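Local coordinates for protein ParA (PDB 3EZF) that probably acts as the P-loop ATPase of plasmid partition and, in its ADP-bound form, as a transcriptional regulator that binds DNA through a winged helix-turn-helix, at residues S339-P347 with E383-R394. Sequence-based numbering, arbitrary orientation.
Sequences SNILDSSLP and EAERFTKAVFDR. With SO4 (sulfate ion), chain E.
R394 and D343 form the salt bridge that joins the loop segment 339-347 to helix 378-400. OD2 of D343 takes weak hydrogen bonds from both NH1 and NH2 of R394, each 2.6 Å long and bent to 120°. One carboxylate oxygen thus sits between two N-H groups, near the guanidinium plane. The two planes are turned 29° apart. NH2 of R394 has a further acceptor, the backbone O of I341, at 2.7 Å; this bond is also weak. The bend of the arginine chain at chi2 (-60°) brings its end back to the loop. CD2 of L342 lies over one guanidinium face, toward its rim, 3.3 Å from R394 NH1. The other branch of L342, CD1, lies 3.7 Å from F387 CE1. Farther along the loop, L346 lays its CB over the face of the F387 ring, a CH-pi contact. CG2 of V391 lies over the opposite face, offset toward the rim. P347 ends the contact, with its CG against the CG of E383 and 4.2 Å from A384 CB. On another side of the helix, K389 NZ donates to O4 of a sulfate at 3.0 Å; the ion probably comes from the crystallisation liquor. Backbone bonds link N340 and L342 to G315 of the sheet strand 312-317, and L342 also packs on I314 and F316. The ring of F387 meets F316 edge-to-face. The contact therefore joins helix 378-400 to strand 312-317, outermost within this chain in the parallel sheet of the P-loop NTPase domain, while T388 and F392 pack against helix 129-138.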
loop_
_atom_site.group_PDB
_atom_site.type_symbol
_atom_site.label_atom_id
_atom_site.label_comp_id
_atom_site.label_asym_id
_atom_site.label_seq_id
_atom_site.Cartn_x
_atom_site.Cartn_y
_atom_site.Cartn_z
ATOM N N SER A 339 24.422 16.202 4.873
ATOM C CA SER A 339 25.262 15.977 3.702
ATOM C C SER A 339 24.739 14.779 2.924
ATOM O O SER A 339 24.884 14.710 1.703
ATOM C CB SER A 339 26.710 15.714 4.126
ATOM O OG SER A 339 26.810 14.527 4.897
ATOM N N ASN A 340 24.115 13.845 3.643
ATOM C CA ASN A 340 23.574 12.624 3.044
ATOM C C ASN A 340 22.412 12.781 2.057
ATOM O O ASN A 340 21.996 11.801 1.443
ATOM C CB ASN A 340 23.177 11.629 4.143
ATOM C CG ASN A 340 24.378 10.911 4.742
ATOM O OD1 ASN A 340 25.167 10.282 4.019
ATOM N ND2 ASN A 340 24.520 10.990 6.066
ATOM N N ILE A 341 21.892 13.996 1.905
ATOM C CA ILE A 341 20.791 14.263 0.969
ATOM C C ILE A 341 21.344 14.358 -0.455
ATOM O O ILE A 341 22.503 14.732 -0.644
ATOM C CB ILE A 341 20.091 15.616 1.289
ATOM C CG1 ILE A 341 18.972 15.903 0.276
ATOM C CG2 ILE A 341 21.109 16.750 1.231
ATOM C CD1 ILE A 341 17.614 15.343 0.643
ATOM N N LEU A 342 20.523 14.021 -1.448
ATOM C CA LEU A 342 20.950 14.106 -2.842
ATOM C C LEU A 342 21.058 15.574 -3.256
ATOM O O LEU A 342 20.720 16.473 -2.481
ATOM C CB LEU A 342 19.960 13.385 -3.769
ATOM C CG LEU A 342 20.340 11.988 -4.282
ATOM C CD1 LEU A 342 19.338 11.535 -5.323
ATOM C CD2 LEU A 342 21.728 12.015 -4.896
ATOM N N ASP A 343 21.537 15.812 -4.475
ATOM C CA ASP A 343 21.692 17.164 -5.002
ATOM C C ASP A 343 20.710 17.322 -6.139
ATOM O O ASP A 343 20.653 18.358 -6.801
ATOM C CB ASP A 343 23.103 17.366 -5.527
ATOM C CG ASP A 343 24.145 16.922 -4.544
ATOM O OD1 ASP A 343 24.242 17.546 -3.463
ATOM O OD2 ASP A 343 24.856 15.941 -4.856
ATOM N N SER A 344 19.953 16.258 -6.374
ATOM C CA SER A 344 18.935 16.247 -7.403
ATOM C C SER A 344 17.792 15.421 -6.835
ATOM O O SER A 344 18.011 14.482 -6.065
ATOM C CB SER A 344 19.470 15.618 -8.690
ATOM O OG SER A 344 19.223 16.476 -9.794
ATOM N N SER A 345 16.571 15.795 -7.193
ATOM C CA SER A 345 15.398 15.087 -6.719
ATOM C C SER A 345 14.748 14.400 -7.906
ATOM O O SER A 345 14.715 14.945 -9.010
ATOM C CB SER A 345 14.416 16.067 -6.075
ATOM O OG SER A 345 13.978 17.025 -7.019
ATOM N N LEU A 346 14.248 13.193 -7.675
ATOM C CA LEU A 346 13.595 12.418 -8.717
ATOM C C LEU A 346 12.248 13.027 -9.060
ATOM O O LEU A 346 11.433 13.251 -8.180
ATOM C CB LEU A 346 13.393 10.977 -8.243
ATOM C CG LEU A 346 12.408 10.084 -9.001
ATOM C CD1 LEU A 346 12.832 9.950 -10.458
ATOM C CD2 LEU A 346 12.344 8.724 -8.320
ATOM N N PRO A 347 12.001 13.303 -10.351
ATOM C CA PRO A 347 10.721 13.888 -10.761
ATOM C C PRO A 347 9.629 12.815 -10.809
ATOM O O PRO A 347 9.896 11.627 -10.612
ATOM C CB PRO A 347 11.032 14.446 -12.142
ATOM C CG PRO A 347 11.949 13.396 -12.688
ATOM C CD PRO A 347 12.890 13.126 -11.517
ATOM N N GLU A 383 14.635 14.876 -17.163
ATOM C CA GLU A 383 14.731 15.139 -15.731
ATOM C C GLU A 383 15.008 13.863 -14.933
ATOM O O GLU A 383 15.723 13.887 -13.931
ATOM C CB GLU A 383 13.431 15.794 -15.237
ATOM C CG GLU A 383 13.447 16.190 -13.768
ATOM C CD GLU A 383 14.484 17.257 -13.455
ATOM O OE1 GLU A 383 14.828 17.419 -12.262
ATOM O OE2 GLU A 383 14.947 17.939 -14.397
ATOM N N ALA A 384 14.438 12.751 -15.380
ATOM C CA ALA A 384 14.627 11.477 -14.700
ATOM C C ALA A 384 16.038 10.960 -14.932
ATOM O O ALA A 384 16.696 10.493 -14.002
ATOM C CB ALA A 384 13.610 10.463 -15.201
ATOM N N GLU A 385 16.499 11.050 -16.175
ATOM C CA GLU A 385 17.829 10.581 -16.533
ATOM C C GLU A 385 18.875 11.172 -15.605
ATOM O O GLU A 385 19.692 10.455 -15.029
ATOM C CB GLU A 385 18.156 10.949 -17.982
ATOM C CG GLU A 385 17.212 10.334 -19.014
ATOM C CD GLU A 385 17.814 10.291 -20.418
ATOM O OE1 GLU A 385 17.098 9.879 -21.361
ATOM O OE2 GLU A 385 19.002 10.660 -20.579
ATOM N N ARG A 386 18.843 12.488 -15.457
ATOM C CA ARG A 386 19.794 13.169 -14.590
ATOM C C ARG A 386 19.679 12.698 -13.145
ATOM O O ARG A 386 20.643 12.773 -12.378
ATOM C CB ARG A 386 19.591 14.682 -14.676
ATOM C CG ARG A 386 18.137 15.103 -14.749
ATOM C CD ARG A 386 18.011 16.432 -15.460
ATOM N NE ARG A 386 18.682 16.395 -16.758
ATOM C CZ ARG A 386 18.731 17.415 -17.611
ATOM N NH1 ARG A 386 18.138 18.567 -17.312
ATOM N NH2 ARG A 386 19.382 17.287 -18.762
ATOM N N PHE A 387 18.495 12.214 -12.779
ATOM C CA PHE A 387 18.275 11.713 -11.430
ATOM C C PHE A 387 19.048 10.412 -11.252
ATOM O O PHE A 387 19.742 10.222 -10.252
ATOM C CB PHE A 387 16.803 11.440 -11.187
ATOM C CG PHE A 387 16.550 10.672 -9.930
ATOM C CD1 PHE A 387 16.709 11.281 -8.690
ATOM C CD2 PHE A 387 16.220 9.319 -9.979
ATOM C CE1 PHE A 387 16.544 10.557 -7.516
ATOM C CE2 PHE A 387 16.053 8.584 -8.812
ATOM C CZ PHE A 387 16.216 9.201 -7.579
ATOM N N THR A 388 18.901 9.516 -12.227
ATOM C CA THR A 388 19.601 8.243 -12.215
ATOM C C THR A 388 21.102 8.515 -12.088
ATOM O O THR A 388 21.753 8.056 -11.145
ATOM C CB THR A 388 19.330 7.469 -13.513
ATOM O OG1 THR A 388 17.917 7.319 -13.683
ATOM C CG2 THR A 388 19.964 6.093 -13.460
ATOM N N LYS A 389 21.641 9.273 -13.039
ATOM C CA LYS A 389 23.054 9.623 -13.034
ATOM C C LYS A 389 23.446 10.107 -11.637
ATOM O O LYS A 389 24.507 9.749 -11.119
ATOM C CB LYS A 389 23.320 10.727 -14.062
ATOM C CG LYS A 389 24.776 11.197 -14.140
ATOM C CD LYS A 389 25.635 10.240 -14.965
ATOM C CE LYS A 389 27.112 10.573 -14.853
ATOM N NZ LYS A 389 27.413 11.971 -15.268
ATOM N N ALA A 390 22.575 10.915 -11.034
ATOM C CA ALA A 390 22.795 11.469 -9.697
ATOM C C ALA A 390 22.955 10.369 -8.645
ATOM O O ALA A 390 23.891 10.370 -7.843
ATOM C CB ALA A 390 21.635 12.374 -9.329
ATOM N N VAL A 391 22.028 9.425 -8.657
ATOM C CA VAL A 391 22.064 8.313 -7.725
ATOM C C VAL A 391 23.317 7.485 -7.994
ATOM O O VAL A 391 24.030 7.114 -7.065
ATOM C CB VAL A 391 20.810 7.424 -7.899
ATOM C CG1 VAL A 391 20.731 6.409 -6.794
ATOM C CG2 VAL A 391 19.563 8.288 -7.910
ATOM N N PHE A 392 23.588 7.204 -9.268
ATOM C CA PHE A 392 24.751 6.409 -9.624
ATOM C C PHE A 392 26.075 7.013 -9.148
ATOM O O PHE A 392 26.950 6.300 -8.653
ATOM C CB PHE A 392 24.803 6.191 -11.133
ATOM C CG PHE A 392 25.928 5.292 -11.560
ATOM C CD1 PHE A 392 27.220 5.797 -11.736
ATOM C CD2 PHE A 392 25.715 3.923 -11.707
ATOM C CE1 PHE A 392 28.283 4.954 -12.042
ATOM C CE2 PHE A 392 26.772 3.069 -12.013
ATOM C CZ PHE A 392 28.063 3.590 -12.181
ATOM N N ASP A 393 26.227 8.327 -9.289
ATOM C CA ASP A 393 27.461 8.981 -8.870
ATOM C C ASP A 393 27.631 8.995 -7.352
ATOM O O ASP A 393 28.754 8.890 -6.853
ATOM C CB ASP A 393 27.526 10.396 -9.452
ATOM C CG ASP A 393 27.575 10.387 -10.965
ATOM O OD1 ASP A 393 28.522 9.784 -11.524
ATOM O OD2 ASP A 393 26.664 10.970 -11.594
ATOM N N ARG A 394 26.525 9.115 -6.616
ATOM C CA ARG A 394 26.587 9.105 -5.152
ATOM C C ARG A 394 27.192 7.795 -4.688
ATOM O O ARG A 394 28.091 7.782 -3.838
ATOM C CB ARG A 394 25.201 9.224 -4.541
ATOM C CG ARG A 394 24.798 10.615 -4.161
ATOM C CD ARG A 394 25.735 11.219 -3.124
ATOM N NE ARG A 394 25.191 12.468 -2.591
ATOM C CZ ARG A 394 24.707 13.459 -3.340
ATOM N NH1 ARG A 394 24.691 13.371 -4.670
ATOM N NH2 ARG A 394 24.220 14.540 -2.753
HETATM S S SO4 E . 30.942 10.687 -15.101
HETATM O O1 SO4 E . 32.200 10.088 -15.588
HETATM O O2 SO4 E . 31.252 11.814 -14.202
HETATM O O3 SO4 E . 30.170 9.674 -14.361
HETATM O O4 SO4 E . 30.148 11.168 -16.248
#